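Local coordinates for glycerol dehydratase (PDB 1R9D), which probably acts as a glycyl-radical lyase that dehydrates glycerol without coenzyme B12, at residues K227-A230 with D231-D235; K237-A240 with E241-I245. One frame throughout, in Å; residues are numbered along the deposited sequence.

Contact 1 of 2, residues K227-A230 with D231-D235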
ATOM      1  N   LYS A 227      -0.885  33.738 -28.726  1.00 41.85           N
ATOM      2  CA  LYS A 227      -1.768  34.679 -29.424  1.00 42.76           C
ATOM      3  C   LYS A 227      -1.836  36.005 -28.678  1.00 43.04           C
ATOM      4  O   LYS A 227      -1.805  37.079 -29.279  1.00 43.40           O
ATOM      5  CB  LYS A 227      -3.180  34.100 -29.540  1.00 43.75           C
ATOM      6  CG  LYS A 227      -3.379  33.129 -30.689  1.00 45.90           C
ATOM      7  CD  LYS A 227      -3.328  33.843 -32.035  1.00 47.67           C
ATOM      8  CE  LYS A 227      -3.626  32.884 -33.179  1.00 48.50           C
ATOM      9  NZ  LYS A 227      -3.552  33.538 -34.515  1.00 49.27           N
ATOM     10  N   GLU A 228      -1.939  35.911 -27.358  1.00 42.88           N
ATOM     11  CA  GLU A 228      -2.012  37.067 -26.478  1.00 42.89           C
ATOM     12  C   GLU A 228      -0.797  37.980 -26.653  1.00 42.04           C
ATOM     13  O   GLU A 228      -0.923  39.208 -26.672  1.00 40.69           O
ATOM     14  CB  GLU A 228      -2.117  36.566 -25.035  1.00 45.18           C
ATOM     15  CG  GLU A 228      -1.954  37.608 -23.949  1.00 48.09           C
ATOM     16  CD  GLU A 228      -2.068  36.996 -22.560  1.00 50.03           C
ATOM     17  OE1 GLU A 228      -1.757  37.689 -21.567  1.00 51.17           O
ATOM     18  OE2 GLU A 228      -2.477  35.815 -22.464  1.00 50.45           O
ATOM     19  N   ILE A 229       0.380  37.377 -26.779  1.00 40.47           N
ATOM     20  CA  ILE A 229       1.609  38.137 -26.964  1.00 39.23           C
ATOM     21  C   ILE A 229       1.675  38.676 -28.391  1.00 39.22           C
ATOM     22  O   ILE A 229       2.075  39.821 -28.614  1.00 38.93           O
ATOM     23  CB  ILE A 229       2.856  37.257 -26.696  1.00 38.78           C
ATOM     24  CG1 ILE A 229       2.890  36.839 -25.223  1.00 38.31           C
ATOM     25  CG2 ILE A 229       4.121  38.020 -27.049  1.00 38.24           C
ATOM     26  CD1 ILE A 229       4.048  35.908 -24.871  1.00 38.77           C
ATOM     27  N   ALA A 230       1.267  37.848 -29.350  1.00 38.93           N
ATOM     28  CA  ALA A 230       1.277  38.226 -30.761  1.00 40.04           C
ATOM     29  C   ALA A 230       0.436  39.472 -31.014  1.00 41.35           C
ATOM     30  O   ALA A 230       0.847  40.372 -31.749  1.00 41.30           O
ATOM     31  CB  ALA A 230       0.758  37.073 -31.612  1.00 39.90           C
ATOM     32  N   ASP A 231      -0.745  39.514 -30.407  1.00 42.09           N
ATOM     33  CA  ASP A 231      -1.646  40.649 -30.571  1.00 43.54           C
ATOM     34  C   ASP A 231      -1.056  41.924 -29.980  1.00 43.74           C
ATOM     35  O   ASP A 231      -1.544  43.024 -30.249  1.00 44.32           O
ATOM     36  CB  ASP A 231      -2.997  40.341 -29.921  1.00 44.67           C
ATOM     37  CG  ASP A 231      -3.795  39.305 -30.698  1.00 46.06           C
ATOM     38  OD1 ASP A 231      -4.812  38.814 -30.163  1.00 47.81           O
ATOM     39  OD2 ASP A 231      -3.417  38.987 -31.847  1.00 46.46           O
ATOM     40  N   ASN A 232       0.000  41.775 -29.185  1.00 42.95           N
ATOM     41  CA  ASN A 232       0.662  42.917 -28.563  1.00 42.45           C
ATOM     42  C   ASN A 232       2.101  43.041 -29.064  1.00 41.65           C
ATOM     43  O   ASN A 232       2.986  43.496 -28.342  1.00 41.62           O
ATOM     44  CB  ASN A 232       0.635  42.762 -27.037  1.00 43.28           C
ATOM     45  CG  ASN A 232       1.230  43.957 -26.311  1.00 44.04           C
ATOM     46  OD1 ASN A 232       1.014  45.106 -26.700  1.00 45.50           O
ATOM     47  ND2 ASN A 232       1.969  43.692 -25.242  1.00 44.63           N
ATOM     48  N   THR A 233       2.322  42.644 -30.315  1.00 41.45           N
ATOM     49  CA  THR A 233       3.649  42.696 -30.931  1.00 41.37           C
ATOM     50  C   THR A 233       3.635  43.544 -32.207  1.00 42.17           C
ATOM     51  O   THR A 233       2.896  43.247 -33.147  1.00 42.04           O
ATOM     52  CB  THR A 233       4.148  41.272 -31.288  1.00 40.98           C
ATOM     53  OG1 THR A 233       4.204  40.472 -30.098  1.00 39.84           O
ATOM     54  CG2 THR A 233       5.535  41.330 -31.914  1.00 40.49           C
ATOM     55  N   SER A 234       4.458  44.590 -32.239  1.00 42.87           N
ATOM     56  CA  SER A 234       4.527  45.475 -33.403  1.00 43.65           C
ATOM     57  C   SER A 234       5.238  44.832 -34.591  1.00 43.84           C
ATOM     58  O   SER A 234       4.736  44.859 -35.717  1.00 44.48           O
ATOM     59  CB  SER A 234       5.243  46.782 -33.040  1.00 43.93           C
ATOM     60  OG  SER A 234       4.542  47.494 -32.034  1.00 45.32           O
ATOM     61  N   ASP A 235       6.406  44.254 -34.335  1.00 43.44           N
ATOM     62  CA  ASP A 235       7.194  43.617 -35.385  1.00 43.26           C
ATOM     63  C   ASP A 235       6.434  42.527 -36.136  1.00 42.39           C
ATOM     64  O   ASP A 235       6.038  41.512 -35.563  1.00 41.97           O
ATOM     65  CB  ASP A 235       8.480  43.044 -34.791  1.00 44.67           C
ATOM     66  CG  ASP A 235       9.413  42.506 -35.849  1.00 46.33           C
ATOM     67  OD1 ASP A 235       9.165  41.388 -36.352  1.00 47.02           O
ATOM     68  OD2 ASP A 235      10.385  43.211 -36.190  1.00 47.35           O
TER
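Asp-231 closes the last full turn of helix 197-230 through its N, which bonds Lys-227 O at 2.9 Å, and the chain then leaves the helix in a type I beta turn from Ala-230 to Thr-233, held by Thr-233 N on Ala-230 O at 3.1 Å. At the helix end Ile-229 O takes two bonds, Asn-232 N at 2.9 Å and the hydroxyl Thr-233 OG1 at 2.7 Å. They arrive on opposite faces of the carbonyl, the hydroxyl lying 45° out of its plane. Thr-233 can do this because OG1 stands beside its own backbone N (chi1 -59°), turned back to the helix. Threonine suits the place: OG1 supplies a donor, and its side chain also crosses that of Ile-229, CG2 of which lies 3.9 Å from OG1. Asp-231 folds its carboxylate back alongside the final turn, whereas the amine of Lys-227 leads away to Asn-243 of the next helix. Small Ala-230 is buried, its methyl against Leu-242 of that helix. Two donors on one carbonyl, one of them from a side chain, thus satisfy a helix-terminal acceptor that lacks its usual i+4 amide partner and tie the first residues of the loop to the helix.

Contact 2 of 2, residues K237-A240 with E241-I245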
ATOM      1  N   LYS A 237       7.458  40.314 -38.338  1.00 39.97           N
ATOM      2  CA  LYS A 237       8.115  39.014 -38.371  1.00 39.75           C
ATOM      3  C   LYS A 237       7.860  38.207 -37.098  1.00 38.84           C
ATOM      4  O   LYS A 237       7.442  37.050 -37.163  1.00 39.09           O
ATOM      5  CB  LYS A 237       9.622  39.183 -38.587  1.00 40.65           C
ATOM      6  CG  LYS A 237      10.360  37.861 -38.749  1.00 41.83           C
ATOM      7  CD  LYS A 237      11.837  38.066 -39.032  1.00 42.73           C
ATOM      8  CE  LYS A 237      12.540  36.728 -39.215  1.00 44.34           C
ATOM      9  NZ  LYS A 237      13.975  36.896 -39.578  1.00 46.33           N
ATOM     10  N   ARG A 238       8.112  38.820 -35.947  1.00 38.12           N
ATOM     11  CA  ARG A 238       7.912  38.153 -34.668  1.00 37.05           C
ATOM     12  C   ARG A 238       6.432  37.857 -34.429  1.00 37.15           C
ATOM     13  O   ARG A 238       6.079  36.821 -33.863  1.00 36.00           O
ATOM     14  CB  ARG A 238       8.478  39.015 -33.532  1.00 36.65           C
ATOM     15  CG  ARG A 238       8.400  38.380 -32.147  1.00 36.88           C
ATOM     16  CD  ARG A 238       8.999  36.974 -32.141  1.00 36.55           C
ATOM     17  NE  ARG A 238       8.932  36.348 -30.822  1.00 36.31           N
ATOM     18  CZ  ARG A 238       9.129  35.050 -30.605  1.00 35.94           C
ATOM     19  NH1 ARG A 238       9.403  34.242 -31.620  1.00 35.88           N
ATOM     20  NH2 ARG A 238       9.055  34.563 -29.376  1.00 36.05           N
ATOM     21  N   LYS A 239       5.567  38.768 -34.864  1.00 36.45           N
ATOM     22  CA  LYS A 239       4.134  38.576 -34.696  1.00 36.64           C
ATOM     23  C   LYS A 239       3.712  37.303 -35.427  1.00 35.79           C
ATOM     24  O   LYS A 239       2.912  36.519 -34.915  1.00 36.43           O
ATOM     25  CB  LYS A 239       3.370  39.786 -35.250  1.00 37.68           C
ATOM     26  CG  LYS A 239       1.889  39.779 -34.938  1.00 39.00           C
ATOM     27  CD  LYS A 239       1.223  41.066 -35.415  1.00 40.72           C
ATOM     28  CE  LYS A 239      -0.233  41.113 -34.991  1.00 42.06           C
ATOM     29  NZ  LYS A 239      -0.901  42.360 -35.449  1.00 43.99           N
ATOM     30  N   ALA A 240       4.267  37.094 -36.618  1.00 35.24           N
ATOM     31  CA  ALA A 240       3.952  35.910 -37.409  1.00 35.30           C
ATOM     32  C   ALA A 240       4.484  34.655 -36.717  1.00 35.45           C
ATOM     33  O   ALA A 240       3.862  33.593 -36.772  1.00 35.53           O
ATOM     34  CB  ALA A 240       4.554  36.033 -38.801  1.00 35.74           C
ATOM     35  N   GLU A 241       5.639  34.786 -36.071  1.00 35.53           N
ATOM     36  CA  GLU A 241       6.250  33.666 -35.355  1.00 35.99           C
ATOM     37  C   GLU A 241       5.354  33.235 -34.197  1.00 36.10           C
ATOM     38  O   GLU A 241       5.060  32.052 -34.035  1.00 36.14           O
ATOM     39  CB  GLU A 241       7.630  34.067 -34.817  1.00 35.26           C
ATOM     40  CG  GLU A 241       8.747  34.030 -35.855  1.00 35.38           C
ATOM     41  CD  GLU A 241      10.041  34.665 -35.366  1.00 35.32           C
ATOM     42  OE1 GLU A 241      10.251  34.754 -34.136  1.00 34.49           O
ATOM     43  OE2 GLU A 241      10.860  35.068 -36.220  1.00 36.35           O
ATOM     44  N   LEU A 242       4.925  34.203 -33.392  1.00 36.11           N
ATOM     45  CA  LEU A 242       4.066  33.923 -32.247  1.00 36.50           C
ATOM     46  C   LEU A 242       2.732  33.313 -32.661  1.00 37.28           C
ATOM     47  O   LEU A 242       2.175  32.485 -31.940  1.00 36.76           O
ATOM     48  CB  LEU A 242       3.838  35.202 -31.445  1.00 36.79           C
ATOM     49  CG  LEU A 242       5.084  35.679 -30.699  1.00 37.09           C
ATOM     50  CD1 LEU A 242       4.927  37.126 -30.275  1.00 37.09           C
ATOM     51  CD2 LEU A 242       5.316  34.778 -29.497  1.00 37.76           C
ATOM     52  N   ASN A 243       2.215  33.721 -33.817  1.00 37.48           N
ATOM     53  CA  ASN A 243       0.955  33.172 -34.302  1.00 37.72           C
ATOM     54  C   ASN A 243       1.150  31.739 -34.769  1.00 37.36           C
ATOM     55  O   ASN A 243       0.238  30.917 -34.682  1.00 36.98           O
ATOM     56  CB  ASN A 243       0.390  34.010 -35.452  1.00 38.46           C
ATOM     57  CG  ASN A 243      -0.420  35.190 -34.963  1.00 39.54           C
ATOM     58  OD1 ASN A 243      -1.262  35.050 -34.073  1.00 40.12           O
ATOM     59  ND2 ASN A 243      -0.181  36.360 -35.544  1.00 39.81           N
ATOM     60  N   GLU A 244       2.343  31.442 -35.274  1.00 37.53           N
ATOM     61  CA  GLU A 244       2.633  30.094 -35.738  1.00 37.59           C
ATOM     62  C   GLU A 244       2.795  29.174 -34.528  1.00 36.82           C
ATOM     63  O   GLU A 244       2.422  28.003 -34.573  1.00 36.33           O
ATOM     64  CB  GLU A 244       3.903  30.075 -36.593  1.00 39.24           C
ATOM     65  CG  GLU A 244       4.268  28.687 -37.102  1.00 41.58           C
ATOM     66  CD  GLU A 244       3.221  28.102 -38.037  1.00 43.38           C
ATOM     67  OE1 GLU A 244       2.066  28.583 -38.031  1.00 44.53           O
ATOM     68  OE2 GLU A 244       3.550  27.148 -38.775  1.00 44.69           O
ATOM     69  N   ILE A 245       3.348  29.718 -33.449  1.00 35.56           N
ATOM     70  CA  ILE A 245       3.535  28.958 -32.218  1.00 35.05           C
ATOM     71  C   ILE A 245       2.158  28.614 -31.656  1.00 34.80           C
ATOM     72  O   ILE A 245       1.904  27.482 -31.248  1.00 33.38           O
ATOM     73  CB  ILE A 245       4.326  29.782 -31.169  1.00 34.60           C
ATOM     74  CG1 ILE A 245       5.772  29.965 -31.639  1.00 34.38           C
ATOM     75  CG2 ILE A 245       4.285  29.096 -29.814  1.00 35.01           C
ATOM     76  CD1 ILE A 245       6.596  30.869 -30.747  1.00 34.05           C
TER
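Arg-238 and Glu-241, three residues apart near the start of helix 236-252, form the salt bridge of this contact: NH1 donates to OE1 at 2.7 Å with an N-H...O angle of 152°. The carboxylate sits at the guanidinium edge, its own plane turned 74° from that of the arginine, and OE1 accepts the N-H with its anti lone pair. Arginine reaches this position by bending at chi2 (52°), which turns the long chain forward along the helix, toward Glu-241 and Leu-242, while Glu-241 stays extended beyond CG. The second oxygen, OE2, bridges to Arg-12, and NH1 also donates to Glu-70 O, so both charged groups also hold distant parts of the sequence. Lys-237 is a looser electrostatic neighbour, its NZ lying 4.9 Å from Glu-241 OE2.

Nonpolar packing uses the flat side of the same guanidinium. Leu-242 CD2 rests over one face, away from its middle and 3.7 Å from Arg-238 NH2. Leucine suits the place because its branched end can lie over the guanidinium and also pack against helix 197-230.

An aliphatic-to-amide contact lies on another side of the helix, where Lys-239 and Asn-243 run side by side, CG of the lysine 4.0 Å from ND2 of the amide; Asn-243 OD1 accepts from Lys-227 NZ.

Backbone bonds supply the frame. Leu-242 N meets Arg-238 O at 2.9 Å, and Glu-241, Asn-243 and Glu-244 repeat the i to i+4 pattern onto Lys-237, Lys-239 and Ala-240.

The bonds from NH1 to Glu-241 OE1 and Glu-70 O, with the Leu-242 methyl over one face, limit the swing of the guanidinium, and a carboxylate between two arginines would probably be held in its charged form.

In the fold
Contact 1 ends helix 197-230 and contact 2 lies in the first turns of helix 236-252, so the two follow in series around one helical hairpin, their centres about 8 Å apart. Asp-235, the last residue of contact 1, is the N-cap of the second helix, its OD1 accepting from Arg-238 N. Across the hairpin, Leu-242 CD1 packs 3.4 Å from both Ile-229 CG2 and Thr-233 OG1, and Lys-227 NZ probably bonds Asn-243 OD1 at 2.8 Å; this packing between the contacts joins the helices. The centres of contacts 1 and 2 lie about 39 and 36 Å from the centre of the chain, both within the pyruvate formate lyase-like family region.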